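Local structure of cell wall mannoprotein 1 (Neosartorya fumigata, 5J5L) at residues A[25-28]-A[33-36]; A[86-91]-A[145-150]. The protein binds arachidonic acid along the core of its all-helical fold and is probably a constitutive cell wall antigen recognised by host antibodies. All blocks are in the same frame, centred on the assembly; numbering follows the deposited sequence.

Interaction 1 of 2, residues A[25-28]-A[33-36]; sequences NEFT and QALA. With ACD (arachidonic acid), chain B.
The ring of Phe27 has arachidonic acid over one face, with ACD C3 standing 3.6 Å above the ring plane near its centre, while CB of Gln33 lies at the ring edge, in plane. This is the turn of an alpha-helical hairpin, where helix 3-26 gives way to helix 31-56, and Phe27, Gln33 and Ala34 all belong to the lipid pocket of this helical bundle. CG of Phe27 lies anti to the backbone N (chi1 -173°), which carries the ring in beneath the head of the fatty acid; Gln93 and Val94 of helix 91-97 also touch the ring. CE1 meets the methyl CB of Ala34 at 4.3 Å, and that methyl packs on ACD C5.

The hairpin is closed by the extended side chain of Gln33, whose amide plane is inclined 37° to the Phe27 ring. Its OE1 accepts a nearly straight bond from the backbone N of Thr28, 2.8 Å long, with the donor slightly tilted from the carbonyl plane. OG1 of Thr28 also approaches OE1, at 3.0 Å. On the other arm of the amide, NE2 donates to O of Glu26 from above that carbonyl's plane, and a water bridges NE2 to the carboxylate oxygen OE1 of Glu26. Bonds at both arms fix the rotation of the amide. Asp30, just before helix 31-56, accepts through OD2 a bond from the backbone N of Gln33 in its first turn. At the head of the lipid, ACD O2 lies 3.3 Å from CD1 of Phe27 and 3.1 Å from O of Gln33.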
ATOM      1  N   ASN A  25       4.792  12.552   9.224  1.00 21.18           N
ATOM      2  CA  ASN A  25       5.818  12.991  10.168  1.00 24.03           C
ATOM      3  C   ASN A  25       5.805  14.501  10.427  1.00 27.38           C
ATOM      4  O   ASN A  25       6.241  14.953  11.494  1.00 30.86           O
ATOM      5  CB  ASN A  25       7.194  12.523   9.696  1.00 26.20           C
ATOM      6  CG  ASN A  25       7.366  11.020   9.819  1.00 27.46           C
ATOM      7  OD1 ASN A  25       6.769  10.385  10.693  1.00 29.47           O
ATOM      8  ND2 ASN A  25       8.209  10.454   8.982  1.00 28.05           N
ATOM      9  N   GLU A  26       5.258  15.267   9.479  1.00 23.92           N
ATOM     10  CA  GLU A  26       5.072  16.709   9.628  1.00 28.17           C
ATOM     11  C   GLU A  26       3.713  17.141  10.189  1.00 24.22           C
ATOM     12  O   GLU A  26       3.535  18.322  10.457  1.00 26.09           O
ATOM     13  CB  GLU A  26       5.229  17.415   8.275  1.00 31.62           C
ATOM     14  CG  GLU A  26       6.620  17.397   7.685  1.00 39.45           C
ATOM     15  CD  GLU A  26       6.642  17.902   6.247  1.00 45.54           C
ATOM     16  OE1 GLU A  26       5.569  18.306   5.724  1.00 47.26           O
ATOM     17  OE2 GLU A  26       7.733  17.876   5.635  1.00 61.11           O
ATOM     18  N   PHE A  27       2.767  16.214  10.356  1.00 22.66           N
ATOM     19  CA  PHE A  27       1.393  16.562  10.710  1.00 22.44           C
ATOM     20  C   PHE A  27       1.301  17.185  12.098  1.00 23.16           C
ATOM     21  O   PHE A  27       1.820  16.621  13.079  1.00 25.58           O
ATOM     22  CB  PHE A  27       0.506  15.321  10.637  1.00 21.88           C
ATOM     23  CG  PHE A  27      -0.971  15.587  10.828  1.00 20.46           C
ATOM     24  CD1 PHE A  27      -1.622  16.583  10.130  1.00 21.80           C
ATOM     25  CD2 PHE A  27      -1.731  14.747  11.647  1.00 21.90           C
ATOM     26  CE1 PHE A  27      -2.977  16.793  10.296  1.00 22.14           C
ATOM     27  CE2 PHE A  27      -3.090  14.960  11.820  1.00 21.14           C
ATOM     28  CZ  PHE A  27      -3.713  15.987  11.141  1.00 22.51           C
ATOM     29  N   THR A  28       0.658  18.351  12.171  1.00 24.17           N
ATOM     30  CA  THR A  28       0.459  19.057  13.445  1.00 25.40           C
ATOM     31  C   THR A  28      -1.005  19.096  13.909  1.00 27.12           C
ATOM     32  O   THR A  28      -1.292  19.664  14.965  1.00 30.22           O
ATOM     33  CB  THR A  28       0.948  20.525  13.354  1.00 28.64           C
ATOM     34  OG1 THR A  28       0.106  21.262  12.457  1.00 32.25           O
ATOM     35  CG2 THR A  28       2.381  20.581  12.867  1.00 31.45           C
ATOM     36  N   GLN A  33      -3.064  20.527   6.061  1.00 29.52           N
ATOM     37  CA  GLN A  33      -2.107  19.429   6.001  1.00 25.54           C
ATOM     38  C   GLN A  33      -2.821  18.140   5.700  1.00 24.15           C
ATOM     39  O   GLN A  33      -2.371  17.358   4.864  1.00 24.84           O
ATOM     40  CB  GLN A  33      -1.369  19.259   7.311  1.00 27.83           C
ATOM     41  CG  GLN A  33      -0.370  20.352   7.615  1.00 29.08           C
ATOM     42  CD  GLN A  33       0.422  19.990   8.843  1.00 33.71           C
ATOM     43  OE1 GLN A  33      -0.149  19.750   9.909  1.00 28.70           O
ATOM     44  NE2 GLN A  33       1.741  19.910   8.696  1.00 36.62           N
ATOM     45  N   ALA A  34      -3.931  17.915   6.402  1.00 22.70           N
ATOM     46  CA  ALA A  34      -4.758  16.723   6.186  1.00 22.60           C
ATOM     47  C   ALA A  34      -5.257  16.615   4.750  1.00 23.10           C
ATOM     48  O   ALA A  34      -5.239  15.526   4.163  1.00 23.45           O
ATOM     49  CB  ALA A  34      -5.935  16.706   7.150  1.00 23.14           C
ATOM     50  N   LEU A  35      -5.714  17.726   4.195  1.00 25.91           N
ATOM     51  CA  LEU A  35      -6.171  17.763   2.809  1.00 27.71           C
ATOM     52  C   LEU A  35      -5.036  17.372   1.865  1.00 26.57           C
ATOM     53  O   LEU A  35      -5.231  16.590   0.931  1.00 24.93           O
ATOM     54  CB  LEU A  35      -6.672  19.153   2.448  1.00 31.49           C
ATOM     55  CG  LEU A  35      -7.217  19.316   1.025  1.00 36.21           C
ATOM     56  CD1 LEU A  35      -8.589  18.667   0.915  1.00 43.74           C
ATOM     57  CD2 LEU A  35      -7.291  20.779   0.625  1.00 42.72           C
ATOM     58  N   ALA A  36      -3.858  17.941   2.104  1.00 25.88           N
ATOM     59  CA  ALA A  36      -2.680  17.651   1.271  1.00 25.42           C
ATOM     60  C   ALA A  36      -2.304  16.180   1.297  1.00 22.80           C
ATOM     61  O   ALA A  36      -2.046  15.567   0.247  1.00 23.81           O
ATOM     62  CB  ALA A  36      -1.505  18.538   1.687  1.00 28.86           C
TER
HETATM   63  C1  ACD B 201      -1.476  14.111   7.474  1.00 27.42           C
HETATM   64  C2  ACD B 201      -2.614  13.125   7.365  1.00 31.68           C
HETATM   65  C3  ACD B 201      -3.400  13.096   8.660  1.00 28.01           C
HETATM   66  C4  ACD B 201      -4.732  12.368   8.468  1.00 25.88           C
HETATM   67  C5  ACD B 201      -5.498  12.972   7.315  1.00 26.26           C
HETATM   68  C6  ACD B 201      -5.894  12.306   6.215  1.00 31.13           C
HETATM   69  C7  ACD B 201      -5.694  10.825   6.004  1.00 31.60           C
HETATM   70  C8  ACD B 201      -4.585  10.518   5.012  1.00 28.17           C
HETATM   71  C9  ACD B 201      -3.759   9.464   5.123  1.00 30.21           C
HETATM   72  C10 ACD B 201      -3.762   8.459   6.261  1.00 31.75           C
HETATM   73  C11 ACD B 201      -4.509   7.207   5.883  1.00 33.07           C
HETATM   74  C12 ACD B 201      -3.989   5.979   5.749  1.00 29.85           C
HETATM   75  C13 ACD B 201      -2.537   5.577   5.912  1.00 33.78           C
HETATM   76  C14 ACD B 201      -1.915   5.724   4.534  1.00 35.32           C
HETATM   77  C15 ACD B 201      -0.937   4.951   4.052  1.00 34.43           C
HETATM   78  C16 ACD B 201      -0.328   3.813   4.822  1.00 28.08           C
HETATM   79  C17 ACD B 201       0.389   2.884   3.853  1.00 33.63           C
HETATM   80  C18 ACD B 201      -0.582   2.142   2.954  1.00 31.92           C
HETATM   81  C19 ACD B 201       0.131   1.114   2.109  1.00 35.08           C
HETATM   82  C20 ACD B 201      -0.571   0.789   0.816  1.00 30.70           C
HETATM   83  O1  ACD B 201      -0.414  13.645   7.909  1.00 26.69           O
HETATM   84  O2  ACD B 201      -1.612  15.297   7.118  1.00 28.46           O
HETATM   85  O   HOH W   1       2.629  19.378   5.785  1.00 50.75           O

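Interaction 2 of 2, residues A[86-91]-A[145-150]; sequences AIVAKK and SSAIAV
Val88 and Ala147 meet where the end of helix 63-89 passes the last turns of helix 127-150, and the contact between these helices is mainly apolar. Methyl CG2 of Val88 comes to 4.1 Å from CB of Ala147, at the closest approach of the two backbones, where CA of Val88 and CA of Ala147 are 6.5 Å apart. The other methyl, CG1, looks toward CG1 of Val150 at a looser 4.3 Å. The Lys91 chain, CG anti to the backbone N (chi1 -173°), runs out straight as far as CE, which lays CD against CG1 of Val150 at 3.6 Å.

One contact is of another kind: methylene CE of Lys91 comes to 3.2 Å from the backbone O of Val150, a close approach without a hydrogen bond.

The charged end has a different partner. A bend at chi4 (-66°) turns NZ to Asp95 of helix 91-97, with which it forms a salt bridge. Backbone bonds from Lys90 N to Ile87 O and from Lys91 N to Val88 O carry the chain round the break between helices 63-89 and 91-97.

Phe151, just after helix 127-150, touches Ile87, Val88 and Lys91; Ile87 and Ala86 pack on helix 3-26, and Ile148 packs on helix 100-124.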
ATOM      1  N   ALA A  86       3.888   5.655  11.273  1.00 18.37           N
ATOM      2  CA  ALA A  86       3.954   7.126  11.277  1.00 20.39           C
ATOM      3  C   ALA A  86       2.605   7.791  11.497  1.00 18.41           C
ATOM      4  O   ALA A  86       2.522   8.771  12.230  1.00 19.78           O
ATOM      5  CB  ALA A  86       4.576   7.626   9.991  1.00 19.58           C
ATOM      6  N   ILE A  87       1.553   7.279  10.856  1.00 17.92           N
ATOM      7  CA  ILE A  87       0.205   7.816  11.092  1.00 15.54           C
ATOM      8  C   ILE A  87      -0.318   7.437  12.481  1.00 15.33           C
ATOM      9  O   ILE A  87      -0.927   8.269  13.174  1.00 15.73           O
ATOM     10  CB  ILE A  87      -0.795   7.468   9.961  1.00 16.25           C
ATOM     11  CG1 ILE A  87      -2.137   8.187  10.188  1.00 16.22           C
ATOM     12  CG2 ILE A  87      -1.038   5.987   9.819  1.00 18.19           C
ATOM     13  CD1 ILE A  87      -2.040   9.688  10.126  1.00 20.16           C
ATOM     14  N   VAL A  88      -0.034   6.210  12.929  1.00 15.92           N
ATOM     15  CA  VAL A  88      -0.406   5.788  14.280  1.00 16.63           C
ATOM     16  C   VAL A  88       0.226   6.732  15.333  1.00 18.56           C
ATOM     17  O   VAL A  88      -0.427   7.126  16.307  1.00 20.30           O
ATOM     18  CB  VAL A  88       0.002   4.324  14.535  1.00 19.51           C
ATOM     19  CG1 VAL A  88       0.000   3.970  16.018  1.00 25.37           C
ATOM     20  CG2 VAL A  88      -0.938   3.396  13.778  1.00 19.62           C
ATOM     21  N   ALA A  89       1.490   7.093  15.104  1.00 20.44           N
ATOM     22  CA  ALA A  89       2.230   7.985  16.006  1.00 21.54           C
ATOM     23  C   ALA A  89       1.576   9.361  16.127  1.00 21.07           C
ATOM     24  O   ALA A  89       1.779  10.067  17.128  1.00 25.74           O
ATOM     25  CB  ALA A  89       3.676   8.134  15.524  1.00 22.34           C
ATOM     26  N   LYS A  90       0.806   9.734  15.108  1.00 19.60           N
ATOM     27  CA  LYS A  90       0.105  11.012  15.093  1.00 19.77           C
ATOM     28  C   LYS A  90      -1.372  10.886  15.452  1.00 18.98           C
ATOM     29  O   LYS A  90      -2.148  11.797  15.165  1.00 20.02           O
ATOM     30  CB  LYS A  90       0.250  11.646  13.713  1.00 20.16           C
ATOM     31  CG  LYS A  90       1.668  12.067  13.369  1.00 22.92           C
ATOM     32  CD  LYS A  90       2.106  13.301  14.158  1.00 25.38           C
ATOM     33  CE  LYS A  90       3.454  13.827  13.703  1.00 32.51           C
ATOM     34  NZ  LYS A  90       4.574  12.889  13.991  1.00 38.55           N
ATOM     35  N   LYS A  91      -1.770   9.778  16.087  1.00 19.51           N
ATOM     36  CA  LYS A  91      -3.163   9.677  16.547  1.00 20.59           C
ATOM     37  C   LYS A  91      -3.647  10.892  17.366  1.00 21.36           C
ATOM     38  O   LYS A  91      -4.774  11.365  17.164  1.00 22.47           O
ATOM     39  CB  LYS A  91      -3.451   8.376  17.320  1.00 24.32           C
ATOM     40  CG  LYS A  91      -4.939   8.229  17.644  1.00 27.80           C
ATOM     41  CD  LYS A  91      -5.346   6.857  18.135  1.00 35.54           C
ATOM     42  CE  LYS A  91      -6.864   6.739  18.226  1.00 38.35           C
ATOM     43  NZ  LYS A  91      -7.465   7.625  19.247  1.00 41.52           N
ATOM     44  N   SER A 145      -4.352  -4.300  10.030  1.00 18.48           N
ATOM     45  CA  SER A 145      -5.300  -4.639  11.110  1.00 19.09           C
ATOM     46  C   SER A 145      -4.944  -3.898  12.388  1.00 20.05           C
ATOM     47  O   SER A 145      -5.816  -3.416  13.096  1.00 18.85           O
ATOM     48  CB  SER A 145      -5.341  -6.137  11.386  1.00 22.54           C
ATOM     49  OG  SER A 145      -5.730  -6.848  10.212  1.00 24.84           O
ATOM     50  N   SER A 146      -3.654  -3.813  12.696  1.00 18.95           N
ATOM     51  CA  SER A 146      -3.225  -3.097  13.886  0.50 19.11           C
ATOM     52  C   SER A 146      -3.581  -1.590  13.778  1.00 18.70           C
ATOM     53  O   SER A 146      -4.145  -1.013  14.695  1.00 20.35           O
ATOM     54  CB  SER A 146      -1.728  -3.340  14.113  0.50 19.28           C
ATOM     55  OG  SER A 146      -1.259  -2.652  15.245  0.50 18.77           O
ATOM     56  N   ALA A 147      -3.246  -0.954  12.663  1.00 16.91           N
ATOM     57  CA  ALA A 147      -3.572   0.465  12.478  1.00 16.21           C
ATOM     58  C   ALA A 147      -5.069   0.726  12.514  1.00 18.07           C
ATOM     59  O   ALA A 147      -5.523   1.686  13.126  1.00 16.53           O
ATOM     60  CB  ALA A 147      -2.958   0.996  11.196  1.00 15.59           C
ATOM     61  N   ILE A 148      -5.834  -0.141  11.864  1.00 17.62           N
ATOM     62  CA  ILE A 148      -7.302  -0.045  11.916  1.00 17.86           C
ATOM     63  C   ILE A 148      -7.830  -0.136  13.336  1.00 18.46           C
ATOM     64  O   ILE A 148      -8.710   0.637  13.736  1.00 20.79           O
ATOM     65  CB  ILE A 148      -7.957  -1.097  10.979  1.00 18.41           C
ATOM     66  CG1 ILE A 148      -7.711  -0.720   9.507  1.00 19.37           C
ATOM     67  CG2 ILE A 148      -9.448  -1.236  11.262  1.00 21.22           C
ATOM     68  CD1 ILE A 148      -7.895  -1.875   8.543  1.00 20.84           C
ATOM     69  N   ALA A 149      -7.297  -1.072  14.125  1.00 19.20           N
ATOM     70  CA  ALA A 149      -7.701  -1.208  15.514  1.00 19.44           C
ATOM     71  C   ALA A 149      -7.402   0.059  16.283  1.00 19.98           C
ATOM     72  O   ALA A 149      -8.206   0.498  17.086  1.00 21.65           O
ATOM     73  CB  ALA A 149      -7.010  -2.394  16.162  1.00 20.64           C
ATOM     74  N   VAL A 150      -6.235   0.651  16.040  1.00 19.24           N
ATOM     75  CA  VAL A 150      -5.873   1.901  16.703  1.00 20.69           C
ATOM     76  C   VAL A 150      -6.875   3.023  16.388  1.00 20.27           C
ATOM     77  O   VAL A 150      -7.288   3.749  17.302  1.00 24.11           O
ATOM     78  CB  VAL A 150      -4.433   2.350  16.342  1.00 21.73           C
ATOM     79  CG1 VAL A 150      -4.173   3.776  16.803  1.00 25.68           C
ATOM     80  CG2 VAL A 150      -3.414   1.403  16.963  1.00 22.31           C
TER

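Interactions 1 and 2 have centres 15 Å apart and lie toward the same end of the helical bundle, the end that holds the carboxylate of the arachidonic acid. Interaction 1 is in direct contact with the lipid head, whereas interaction 2 borders the pocket through Ile87, which touches the ligand; the side chain of Ala147 is about 7 Å from the bound arachidonic acid. The two contacts also meet each other. The Lys90 side chain reaches the chain just after helix 3-26, its CE 3.3 Å from O of Phe27, and OD1 of Asn25 lies 3.6 Å from CB of Ala86. The end of helix 63-89, with the residues that follow it, thus lies between the turn at 25-36 and helix 127-150.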